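Local coordinates for uncharacterized protein (Bacteroides eggerthii, PDB 4FTD), which is of unknown function but combines an immunoglobulin-like domain with a six-bladed beta-propeller, and may act in carbohydrate metabolism, at residues 67-76 and 87-95. Numbering follows the deposited sequence.
Sequences GAALQSEVMD and TQVLRIINH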
ATOM      1  N   GLY A  67      18.289 -27.949 -49.642  1.00 70.55           N
ATOM      2  CA  GLY A  67      19.061 -27.035 -50.495  1.00 70.81           C
ATOM      3  C   GLY A  67      19.321 -25.596 -50.045  1.00 73.37           C
ATOM      4  O   GLY A  67      20.114 -24.900 -50.689  1.00 73.95           O
ATOM      5  N   ALA A  68      18.641 -25.120 -49.000  1.00 71.97           N
ATOM      6  CA  ALA A  68      18.788 -23.716 -48.552  1.00 78.48           C
ATOM      7  C   ALA A  68      19.980 -23.575 -47.598  1.00 72.99           C
ATOM      8  O   ALA A  68      20.234 -24.471 -46.827  1.00 73.61           O
ATOM      9  CB  ALA A  68      17.508 -23.234 -47.893  1.00 72.51           C
ATOM     10  N   ALA A  69      20.703 -22.458 -47.680  1.00 81.23           N
ATOM     11  CA  ALA A  69      21.863 -22.145 -46.827  1.00 75.59           C
ATOM     12  C   ALA A  69      21.627 -20.833 -46.068  1.00 79.17           C
ATOM     13  O   ALA A  69      21.019 -19.920 -46.619  1.00 60.80           O
ATOM     14  CB  ALA A  69      23.123 -21.989 -47.683  1.00 67.60           C
ATOM     15  N   LEU A  70      22.093 -20.748 -44.815  1.00 59.54           N
ATOM     16  CA  LEU A  70      22.205 -19.476 -44.105  1.00 60.11           C
ATOM     17  C   LEU A  70      23.330 -18.642 -44.765  1.00 56.71           C
ATOM     18  O   LEU A  70      24.352 -19.185 -45.230  1.00 58.97           O
ATOM     19  CB  LEU A  70      22.577 -19.692 -42.622  1.00 60.46           C
ATOM     20  CG  LEU A  70      21.673 -20.491 -41.674  1.00 62.95           C
ATOM     21  CD1 LEU A  70      22.461 -20.834 -40.408  1.00 58.37           C
ATOM     22  CD2 LEU A  70      20.392 -19.744 -41.329  1.00 59.96           C
ATOM     23  N   GLN A  71      23.144 -17.326 -44.848  1.00 70.98           N
ATOM     24  CA  GLN A  71      24.257 -16.436 -45.231  1.00 73.95           C
ATOM     25  C   GLN A  71      25.454 -16.653 -44.313  1.00 69.59           C
ATOM     26  O   GLN A  71      26.590 -16.668 -44.754  1.00 68.25           O
ATOM     27  CB  GLN A  71      23.903 -14.960 -45.046  1.00 87.41           C
ATOM     28  CG  GLN A  71      22.953 -14.356 -46.033  1.00 92.47           C
ATOM     29  CD  GLN A  71      23.642 -13.894 -47.282  1.00 91.54           C
ATOM     30  OE1 GLN A  71      24.179 -14.699 -48.042  1.00107.88           O
ATOM     31  NE2 GLN A  71      23.618 -12.583 -47.516  1.00104.74           N
ATOM     32  N   SER A  72      25.179 -16.743 -43.011  1.00 57.97           N
ATOM     33  CA  SER A  72      26.222 -16.839 -41.994  1.00 57.17           C
ATOM     34  C   SER A  72      25.643 -17.554 -40.769  1.00 57.74           C
ATOM     35  O   SER A  72      24.437 -17.529 -40.564  1.00 50.71           O
ATOM     36  CB  SER A  72      26.659 -15.426 -41.557  1.00 59.75           C
ATOM     37  OG  SER A  72      27.691 -15.498 -40.563  1.00 68.64           O
ATOM     38  N   GLU A  73      26.523 -18.162 -39.982  1.00 48.66           N
ATOM     39  CA  GLU A  73      26.166 -18.844 -38.732  1.00 48.25           C
ATOM     40  C   GLU A  73      26.426 -17.981 -37.535  1.00 46.23           C
ATOM     41  O   GLU A  73      26.211 -18.455 -36.421  1.00 46.15           O
ATOM     42  CB  GLU A  73      27.009 -20.138 -38.542  1.00 51.70           C
ATOM     43  CG  GLU A  73      26.767 -21.221 -39.559  1.00 64.87           C
ATOM     44  CD  GLU A  73      27.284 -22.585 -39.113  1.00 64.87           C
ATOM     45  OE1 GLU A  73      28.285 -22.744 -38.349  1.00 60.37           O
ATOM     46  OE2 GLU A  73      26.641 -23.544 -39.533  1.00 64.94           O
ATOM     47  N   VAL A  74      26.977 -16.774 -37.748  1.00 45.54           N
ATOM     48  CA  VAL A  74      27.370 -15.858 -36.675  1.00 48.49           C
ATOM     49  C   VAL A  74      26.709 -14.532 -36.974  1.00 45.31           C
ATOM     50  O   VAL A  74      26.719 -14.110 -38.107  1.00 47.91           O
ATOM     51  CB  VAL A  74      28.899 -15.666 -36.547  1.00 52.38           C
ATOM     52  CG1 VAL A  74      29.207 -14.836 -35.288  1.00 60.62           C
ATOM     53  CG2 VAL A  74      29.565 -17.012 -36.446  1.00 60.01           C
HETATM   54  N   MSE A  75      26.102 -13.898 -35.983  1.00 42.22           N
HETATM   55  CA  MSE A  75      25.393 -12.628 -36.216  1.00 51.32           C
HETATM   56  C   MSE A  75      25.792 -11.596 -35.163  1.00 49.07           C
HETATM   57  O   MSE A  75      25.992 -11.939 -33.998  1.00 45.49           O
HETATM   58  CB  MSE A  75      23.879 -12.881 -36.177  1.00 46.23           C
HETATM   59  CG  MSE A  75      23.413 -13.761 -37.340  1.00 52.40           C
HETATM   60 SE   MSE A  75      21.481 -14.017 -37.343  0.75 59.28          SE
HETATM   61  CE  MSE A  75      20.944 -12.192 -38.150  1.00 50.50           C
ATOM     62  N   ASP A  76      25.876 -10.337 -35.576  1.00 49.63           N
ATOM     63  CA  ASP A  76      26.297  -9.236 -34.705  1.00 51.49           C
ATOM     64  C   ASP A  76      25.062  -8.465 -34.236  1.00 54.01           C
ATOM     65  O   ASP A  76      24.442  -7.717 -35.011  1.00 54.67           O
ATOM     66  CB  ASP A  76      27.255  -8.312 -35.467  1.00 54.10           C
ATOM     67  CG  ASP A  76      27.809  -7.166 -34.599  1.00 61.02           C
ATOM     68  OD1 ASP A  76      27.457  -7.011 -33.408  1.00 64.86           O
ATOM     69  OD2 ASP A  76      28.608  -6.395 -35.149  1.00 68.72           O
ATOM     70  N   THR A  87      16.964  -5.710 -34.078  1.00 59.82           N
ATOM     71  CA  THR A  87      16.521  -6.568 -35.191  1.00 58.56           C
ATOM     72  C   THR A  87      17.599  -6.526 -36.292  1.00 63.68           C
ATOM     73  O   THR A  87      18.224  -5.501 -36.497  1.00 68.44           O
ATOM     74  CB  THR A  87      15.171  -6.093 -35.742  1.00 66.48           C
ATOM     75  OG1 THR A  87      14.208  -6.152 -34.689  1.00 65.90           O
ATOM     76  CG2 THR A  87      14.670  -6.965 -36.881  1.00 67.77           C
ATOM     77  N   GLN A  88      17.845  -7.668 -36.925  1.00 53.33           N
ATOM     78  CA  GLN A  88      18.783  -7.867 -38.047  1.00 56.70           C
ATOM     79  C   GLN A  88      18.038  -8.792 -39.052  1.00 58.23           C
ATOM     80  O   GLN A  88      17.161  -9.564 -38.663  1.00 56.95           O
ATOM     81  CB  GLN A  88      20.046  -8.659 -37.648  1.00 63.90           C
ATOM     82  CG  GLN A  88      21.009  -8.041 -36.655  1.00 64.73           C
ATOM     83  CD  GLN A  88      21.836  -6.961 -37.298  1.00 78.52           C
ATOM     84  OE1 GLN A  88      21.364  -5.857 -37.496  1.00 74.87           O
ATOM     85  NE2 GLN A  88      23.068  -7.278 -37.638  1.00 77.18           N
ATOM     86  N   VAL A  89      18.436  -8.737 -40.320  1.00 59.61           N
ATOM     87  CA  VAL A  89      17.890  -9.592 -41.361  1.00 49.46           C
ATOM     88  C   VAL A  89      18.615 -10.932 -41.308  1.00 48.88           C
ATOM     89  O   VAL A  89      19.830 -10.970 -41.247  1.00 50.94           O
ATOM     90  CB  VAL A  89      18.010  -8.950 -42.774  1.00 49.68           C
ATOM     91  CG1 VAL A  89      17.676  -9.963 -43.841  1.00 51.18           C
ATOM     92  CG2 VAL A  89      17.059  -7.758 -42.905  1.00 51.65           C
ATOM     93  N   LEU A  90      17.858 -12.024 -41.238  1.00 47.19           N
ATOM     94  CA  LEU A  90      18.400 -13.362 -41.413  1.00 47.28           C
ATOM     95  C   LEU A  90      17.951 -13.796 -42.794  1.00 49.87           C
ATOM     96  O   LEU A  90      16.745 -13.950 -43.041  1.00 47.15           O
ATOM     97  CB  LEU A  90      17.888 -14.359 -40.385  1.00 47.77           C
ATOM     98  CG  LEU A  90      18.413 -15.794 -40.534  1.00 53.54           C
ATOM     99  CD1 LEU A  90      18.779 -16.381 -39.206  1.00 56.79           C
ATOM    100  CD2 LEU A  90      17.383 -16.697 -41.205  1.00 58.15           C
ATOM    101  N   ARG A  91      18.920 -13.984 -43.690  1.00 45.18           N
ATOM    102  CA  ARG A  91      18.671 -14.374 -45.064  1.00 45.07           C
ATOM    103  C   ARG A  91      18.967 -15.868 -45.320  1.00 48.16           C
ATOM    104  O   ARG A  91      20.023 -16.361 -44.961  1.00 57.17           O
ATOM    105  CB  ARG A  91      19.466 -13.476 -46.014  1.00 48.05           C
ATOM    106  CG  ARG A  91      19.409 -13.856 -47.497  1.00 52.19           C
ATOM    107  CD  ARG A  91      19.985 -12.781 -48.402  1.00 52.65           C
ATOM    108  NE  ARG A  91      19.239 -11.536 -48.253  1.00 51.15           N
ATOM    109  CZ  ARG A  91      19.611 -10.348 -48.710  1.00 66.33           C
ATOM    110  NH1 ARG A  91      20.743 -10.187 -49.388  1.00 68.01           N
ATOM    111  NH2 ARG A  91      18.821  -9.298 -48.493  1.00 66.74           N
ATOM    112  N   ILE A  92      18.001 -16.568 -45.917  1.00 51.77           N
ATOM    113  CA  ILE A  92      18.216 -17.940 -46.360  1.00 47.19           C
ATOM    114  C   ILE A  92      18.202 -17.933 -47.899  1.00 52.83           C
ATOM    115  O   ILE A  92      17.431 -17.184 -48.539  1.00 49.87           O
ATOM    116  CB  ILE A  92      17.287 -18.928 -45.642  1.00 53.08           C
ATOM    117  CG1 ILE A  92      15.864 -18.756 -46.093  1.00 56.64           C
ATOM    118  CG2 ILE A  92      17.393 -18.750 -44.100  1.00 48.13           C
ATOM    119  CD1 ILE A  92      15.038 -19.948 -45.704  1.00 77.59           C
ATOM    120  N   ILE A  93      19.102 -18.705 -48.493  1.00 49.04           N
ATOM    121  CA  ILE A  93      19.344 -18.630 -49.933  1.00 57.54           C
ATOM    122  C   ILE A  93      19.479 -20.012 -50.479  1.00 64.41           C
ATOM    123  O   ILE A  93      19.971 -20.906 -49.797  1.00 73.40           O
ATOM    124  CB  ILE A  93      20.702 -17.953 -50.274  1.00 59.10           C
ATOM    125  CG1 ILE A  93      20.846 -16.584 -49.646  1.00 63.83           C
ATOM    126  CG2 ILE A  93      20.915 -17.771 -51.780  1.00 57.58           C
ATOM    127  CD1 ILE A  93      22.230 -15.996 -49.869  1.00 80.96           C
ATOM    128  N   ASN A  94      19.067 -20.164 -51.727  1.00 66.07           N
ATOM    129  CA  ASN A  94      19.442 -21.325 -52.512  1.00 76.85           C
ATOM    130  C   ASN A  94      19.843 -21.010 -53.999  1.00 76.77           C
ATOM    131  O   ASN A  94      20.204 -19.864 -54.358  1.00 60.13           O
ATOM    132  CB  ASN A  94      18.395 -22.398 -52.322  1.00 65.27           C
ATOM    133  CG  ASN A  94      17.085 -21.998 -52.828  1.00 77.81           C
ATOM    134  OD1 ASN A  94      16.968 -21.518 -53.953  1.00 56.20           O
ATOM    135  ND2 ASN A  94      16.067 -22.182 -51.998  1.00102.13           N
ATOM    136  N   HIS A  95      19.808 -22.031 -54.842  1.00 64.06           N
ATOM    137  CA  HIS A  95      20.287 -21.927 -56.212  1.00 86.99           C
ATOM    138  C   HIS A  95      19.814 -20.661 -56.942  1.00 84.05           C
ATOM    139  O   HIS A  95      20.502 -20.130 -57.828  1.00 81.59           O
ATOM    140  CB  HIS A  95      20.068 -23.243 -57.048  1.00 89.99           C
ATOM    141  CG  HIS A  95      18.662 -23.792 -57.054  1.00107.38           C
ATOM    142  ND1 HIS A  95      18.071 -24.367 -55.945  1.00114.98           N
ATOM    143  CD2 HIS A  95      17.770 -23.940 -58.068  1.00107.71           C
ATOM    144  CE1 HIS A  95      16.860 -24.798 -56.261  1.00112.32           C
ATOM    145  NE2 HIS A  95      16.653 -24.553 -57.543  1.00100.56           N
TER
HETATM  146  O   HOH W   1      22.085 -15.884 -42.388  1.00 67.41           O
HETATM  147  O   HOH W   2      24.054  -9.614 -38.364  1.00 69.60           O
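Ala69 and Ile93 form an antiparallel hydrogen-bonded pair, Ala69 N giving to Ile93 O at 2.7 Å and Ile93 N to Ala69 O, and Gln71 N adds a longer bond to Arg91 O before the chain bulges away at 72-74. The contact lies in the immunoglobulin-like beta domain, far from the chain's centre: 69-70 edges the sheet beside 85-93, whereas 74-75 crosses to pair with 58-64, so the segment passes from one sheet edge to another. On the face carrying Leu70 and Ile92, Leu70 CD2 meets Leu90 CD2 and Ile92 CG2, with Ile60 of strand 58-64 packing against both leucines. Met75, a selenomethionine, lies roughly perpendicular to Leu90, its selenium 4.0 Å from Leu90 CD1; the bend at chi3 (78°) lays CE against Val89 O and Gln88 CB. Beside Ile93, Gln71 runs alongside Arg91 in the same direction, CG against Arg91 CB at 3.6 Å, with amide and guanidinium planes 30° apart; the arginine's charge is met by Asp100 through a salt bridge from NE. Farther along, the Gln88 and Met75 side chains run antiparallel, and water 2 accepts from Gln88 NE2 and, weakly, from Asp76 N. An alanine in place of Gln88 would probably leave this water without its stronger donor and uncover the backbone of Asp76. The bend at chi2 (-76°) brings Gln88 NE2 within 3.0 Å of Asp76 O, at an angle too poor for a hydrogen bond, and 2.6 Å from water 2.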